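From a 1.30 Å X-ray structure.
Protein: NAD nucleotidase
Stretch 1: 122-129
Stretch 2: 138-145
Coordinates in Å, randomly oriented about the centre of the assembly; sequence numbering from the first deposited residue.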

ATOM      1  N   PRO A 122      15.370   3.401 -24.069  1.00  7.82           N
ATOM      2  CA  PRO A 122      15.284   3.756 -22.644  1.00  8.63           C
ATOM      3  C   PRO A 122      14.177   3.000 -21.917  1.00  7.51           C
ATOM      4  O   PRO A 122      13.062   2.877 -22.439  1.00  7.41           O
ATOM      5  CB  PRO A 122      14.963   5.246 -22.680  1.00  8.64           C
ATOM      6  CG  PRO A 122      15.618   5.728 -23.943  1.00 10.70           C
ATOM      7  CD  PRO A 122      15.413   4.596 -24.934  1.00  9.17           C
ATOM      8  N   VAL A 123      14.482   2.508 -20.717  1.00  6.53           N
ATOM      9  CA  VAL A 123      13.543   1.696 -19.951  1.00  6.21           C
ATOM     10  C   VAL A 123      13.024   2.483 -18.740  1.00  5.75           C
ATOM     11  O   VAL A 123      13.805   3.134 -18.028  1.00  6.27           O
ATOM     12  CB  VAL A 123      14.196   0.372 -19.480  1.00  6.65           C
ATOM     13  CG1 VAL A 123      13.183  -0.499 -18.773  1.00  6.73           C
ATOM     14  CG2 VAL A 123      14.830  -0.373 -20.653  1.00  8.34           C
ATOM     15  N   LEU A 124      11.713   2.419 -18.501  1.00  5.50           N
ATOM     16  CA  LEU A 124      11.086   3.073 -17.350  1.00  5.42           C
ATOM     17  C   LEU A 124      10.320   2.083 -16.479  1.00  4.96           C
ATOM     18  O   LEU A 124       9.605   1.215 -16.998  1.00  6.58           O
ATOM     19  CB  LEU A 124      10.096   4.135 -17.827  1.00  7.58           C
ATOM     20  CG  LEU A 124      10.595   5.198 -18.797  1.00  7.47           C
ATOM     21  CD1 LEU A 124       9.421   6.063 -19.271  1.00  8.87           C
ATOM     22  CD2 LEU A 124      11.671   6.047 -18.150  1.00  9.74           C
ATOM     23  N   SER A 125      10.434   2.236 -15.161  1.00  5.86           N
ATOM     24  CA  SER A 125       9.586   1.499 -14.221  1.00  5.19           C
ATOM     25  C   SER A 125       9.710   2.133 -12.839  1.00  5.21           C
ATOM     26  O   SER A 125      10.777   2.076 -12.210  1.00  7.17           O
ATOM     27  CB  SER A 125       9.949   0.013 -14.160  1.00  6.11           C
ATOM     28  OG  SER A 125       8.993  -0.674 -13.380  1.00  7.80           O
ATOM     29  N   ALA A 126       8.635   2.769 -12.383  1.00  4.23           N
ATOM     30  CA  ALA A 126       8.662   3.532 -11.137  1.00  4.23           C
ATOM     31  C   ALA A 126       8.359   2.707  -9.887  1.00  3.69           C
ATOM     32  O   ALA A 126       8.723   3.125  -8.794  1.00  5.00           O
ATOM     33  CB  ALA A 126       7.704   4.720 -11.220  1.00  5.96           C
ATOM     34  N   ASN A 127       7.700   1.557 -10.030  1.00  4.68           N
ATOM     35  CA  ASN A 127       7.305   0.762  -8.866  1.00  4.99           C
ATOM     36  C   ASN A 127       8.083  -0.557  -8.761  1.00  4.86           C
ATOM     37  O   ASN A 127       7.727  -1.432  -7.960  1.00  5.81           O
ATOM     38  CB  ASN A 127       5.786   0.516  -8.821  1.00  5.32           C
ATOM     39  CG  ASN A 127       5.295  -0.385  -9.944  1.00  3.94           C
ATOM     40  OD1 ASN A 127       5.815  -0.356 -11.058  1.00  5.07           O
ATOM     41  ND2 ASN A 127       4.271  -1.169  -9.651  1.00  5.37           N
ATOM     42  N   VAL A 128       9.135  -0.700  -9.574  1.00  4.80           N
ATOM     43  CA  VAL A 128      10.017  -1.861  -9.532  1.00  5.42           C
ATOM     44  C   VAL A 128      11.418  -1.294  -9.331  1.00  5.68           C
ATOM     45  O   VAL A 128      11.966  -0.636 -10.222  1.00  6.90           O
ATOM     46  CB  VAL A 128       9.928  -2.676 -10.834  1.00  5.64           C
ATOM     47  CG1 VAL A 128      10.776  -3.936 -10.719  1.00  7.02           C
ATOM     48  CG2 VAL A 128       8.469  -3.021 -11.151  1.00  6.72           C
ATOM     49  N   ILE A 129      11.994  -1.513  -8.150  1.00  5.59           N
ATOM     50  CA  ILE A 129      13.188  -0.769  -7.745  1.00  7.20           C
ATOM     51  C   ILE A 129      14.274  -1.714  -7.201  1.00  7.34           C
ATOM     52  O   ILE A 129      14.120  -2.281  -6.121  1.00  6.39           O
ATOM     53  CB  ILE A 129      12.852   0.329  -6.681  1.00  6.29           C
ATOM     54  CG1 ILE A 129      11.688   1.212  -7.150  1.00  6.46           C
ATOM     55  CG2 ILE A 129      14.067   1.203  -6.431  1.00  7.84           C
ATOM     56  CD1 ILE A 129      11.277   2.291  -6.120  1.00  7.04           C
ATOM     57  N   ASN A 138      20.374   0.416 -11.442  1.00 14.08           N
ATOM     58  CA  ASN A 138      20.646   1.463 -12.431  1.00 15.82           C
ATOM     59  C   ASN A 138      20.446   1.059 -13.896  1.00 15.54           C
ATOM     60  O   ASN A 138      21.098   1.607 -14.786  1.00 20.86           O
ATOM     61  CB  ASN A 138      22.062   2.038 -12.256  1.00 21.85           C
ATOM     62  CG  ASN A 138      22.192   2.938 -11.040  1.00 24.06           C
ATOM     63  OD1 ASN A 138      23.276   3.068 -10.467  1.00 29.17           O
ATOM     64  ND2 ASN A 138      21.092   3.565 -10.641  1.00 23.50           N
ATOM     65  N   LYS A 139      19.560   0.101 -14.155  1.00 10.80           N
ATOM     66  CA  LYS A 139      19.304  -0.322 -15.530  1.00  9.72           C
ATOM     67  C   LYS A 139      18.055   0.344 -16.122  1.00  7.91           C
ATOM     68  O   LYS A 139      17.790   0.232 -17.316  1.00  9.28           O
ATOM     69  CB  LYS A 139      19.182  -1.842 -15.608  1.00 11.30           C
ATOM     70  CG  LYS A 139      20.467  -2.605 -15.280  1.00 11.14           C
ATOM     71  CD  LYS A 139      21.611  -2.232 -16.217  1.00 13.11           C
ATOM     72  CE  LYS A 139      22.856  -3.076 -15.939  1.00 16.31           C
ATOM     73  NZ  LYS A 139      24.004  -2.634 -16.774  1.00 21.17           N
ATOM     74  N   TRP A 140      17.285   1.031 -15.282  1.00  7.98           N
ATOM     75  CA  TRP A 140      16.136   1.805 -15.736  1.00  7.55           C
ATOM     76  C   TRP A 140      15.870   2.935 -14.767  1.00  7.48           C
ATOM     77  O   TRP A 140      16.460   2.980 -13.677  1.00  7.97           O
ATOM     78  CB  TRP A 140      14.903   0.927 -15.885  1.00  7.42           C
ATOM     79  CG  TRP A 140      14.431   0.237 -14.634  1.00  5.60           C
ATOM     80  CD1 TRP A 140      13.660   0.767 -13.613  1.00  6.34           C
ATOM     81  CD2 TRP A 140      14.659  -1.135 -14.291  1.00  5.47           C
ATOM     82  NE1 TRP A 140      13.398  -0.204 -12.668  1.00  5.73           N
ATOM     83  CE2 TRP A 140      14.018  -1.372 -13.051  1.00  5.40           C
ATOM     84  CE3 TRP A 140      15.358  -2.188 -14.904  1.00  6.69           C
ATOM     85  CZ2 TRP A 140      14.029  -2.626 -12.446  1.00  6.46           C
ATOM     86  CZ3 TRP A 140      15.374  -3.420 -14.287  1.00  7.66           C
ATOM     87  CH2 TRP A 140      14.726  -3.631 -13.073  1.00  7.07           C
ATOM     88  N   LYS A 141      14.986   3.849 -15.163  1.00  6.51           N
ATOM     89  CA  LYS A 141      14.605   5.011 -14.356  1.00  6.99           C
ATOM     90  C   LYS A 141      13.106   4.981 -14.082  1.00  6.88           C
ATOM     91  O   LYS A 141      12.358   4.339 -14.822  1.00  6.25           O
ATOM     92  CB  LYS A 141      14.986   6.304 -15.076  1.00 11.36           C
ATOM     93  CG  LYS A 141      16.486   6.480 -15.219  1.00 14.15           C
ATOM     94  CD  LYS A 141      16.858   7.831 -15.799  1.00 22.41           C
ATOM     95  CE  LYS A 141      16.682   7.843 -17.307  1.00 24.63           C
ATOM     96  NZ  LYS A 141      17.062   9.157 -17.913  1.00 27.17           N
ATOM     97  N   PRO A 142      12.650   5.670 -13.023  1.00  5.89           N
ATOM     98  CA  PRO A 142      11.204   5.680 -12.753  1.00  5.75           C
ATOM     99  C   PRO A 142      10.392   6.530 -13.740  1.00  6.84           C
ATOM    100  O   PRO A 142       9.224   6.222 -13.992  1.00  7.05           O
ATOM    101  CB  PRO A 142      11.116   6.260 -11.331  1.00  5.56           C
ATOM    102  CG  PRO A 142      12.374   7.085 -11.194  1.00  7.09           C
ATOM    103  CD  PRO A 142      13.426   6.297 -11.932  1.00  6.25           C
ATOM    104  N   TYR A 143      10.991   7.579 -14.290  1.00  5.76           N
ATOM    105  CA  TYR A 143      10.282   8.473 -15.209  1.00  6.37           C
ATOM    106  C   TYR A 143      11.293   9.184 -16.093  1.00  7.41           C
ATOM    107  O   TYR A 143      12.503   9.100 -15.867  1.00  6.24           O
ATOM    108  CB  TYR A 143       9.430   9.510 -14.454  1.00  6.72           C
ATOM    109  CG  TYR A 143      10.245  10.601 -13.781  1.00  7.19           C
ATOM    110  CD1 TYR A 143      10.888  10.375 -12.556  1.00  8.30           C
ATOM    111  CD2 TYR A 143      10.402  11.853 -14.371  1.00 10.07           C
ATOM    112  CE1 TYR A 143      11.637  11.369 -11.938  1.00  8.63           C
ATOM    113  CE2 TYR A 143      11.166  12.849 -13.762  1.00 11.98           C
ATOM    114  CZ  TYR A 143      11.774  12.599 -12.542  1.00 10.95           C
ATOM    115  OH  TYR A 143      12.531  13.576 -11.920  1.00 15.06           O
ATOM    116  N   ASP A 144      10.787   9.868 -17.117  1.00  7.24           N
ATOM    117  CA  ASP A 144      11.596  10.786 -17.912  1.00  7.51           C
ATOM    118  C   ASP A 144      10.748  12.017 -18.245  1.00  8.90           C
ATOM    119  O   ASP A 144       9.513  11.960 -18.227  1.00 10.52           O
ATOM    120  CB  ASP A 144      12.139  10.121 -19.190  1.00  7.62           C
ATOM    121  CG  ASP A 144      13.270  10.919 -19.827  1.00 11.49           C
ATOM    122  OD1 ASP A 144      14.072  11.514 -19.081  1.00 13.85           O
ATOM    123  OD2 ASP A 144      13.370  10.956 -21.074  1.00 11.93           O
ATOM    124  N   ILE A 145      11.413  13.140 -18.508  1.00  9.58           N
ATOM    125  CA  ILE A 145      10.740  14.359 -18.946  1.00 10.21           C
ATOM    126  C   ILE A 145      11.278  14.761 -20.306  1.00 12.34           C
ATOM    127  O   ILE A 145      12.492  14.850 -20.492  1.00 14.49           O
ATOM    128  CB  ILE A 145      10.985  15.523 -17.961  1.00 11.07           C
ATOM    129  CG1 ILE A 145      10.306  15.241 -16.618  1.00 11.87           C
ATOM    130  CG2 ILE A 145      10.474  16.838 -18.544  1.00 13.18           C
ATOM    131  CD1 ILE A 145      10.813  16.130 -15.471  1.00 13.94           C
TER
HETATM  132  O   HOH W   1      17.295   2.026 -19.584  1.00 10.54           O

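What holds the two backbones side by side? A single beta bridge joins Leu124 and Lys141, whose CA atoms lie 5.0 Å apart. Lys141 uses both of its peptide groups: its N donates to Val123 O at 3.2 Å, nearly straight, and its O accepts from Ser125 N at 2.9 Å. The same carbonyl also receives a CA-H...O contact, with Leu124 CA 3.1 Å from Lys141 O. Just before the bridge, a water takes over the pairing, accepting from Val123 N at 3.1 Å and donating to Lys139 O at 2.9 Å.

Where does the indole of Trp140 fit? It supplies the largest bump of the contact, and stretch 1 bends around it from Val123 to Val128. Val123 CG1 packs 3.7 Å from Trp140 CB, near the root of the side chain. Further out, the ring presents its edge to the backbone: Ser125 O lies 3.5 Å from Trp140 CD1, and Trp140 NE1 donates to Val128 O at 2.9 Å. That bond satisfies the polar point of an otherwise greasy ring, while Val128 CG1 rests 3.9 Å from Trp140 CZ2.

What meets at Ala126? The methyl of Ala126 packs against the ring of Pro142, CB to CB at 3.7 Å, with Ala126 CB also 3.5 Å from Pro142 O. The CA atoms of these two residues approach to 3.7 Å. No hydrogen bond links this pair; the contact here is one of packing.

What does Leu124 reach? Although its CA-to-CB bond points away overall, the end of its side chain comes back to stretch 2. Leu124 CD2 sits 3.8 Å from Tyr143 C and 4.2 Å from Asp144 CB, covering the backbone where the strand begins.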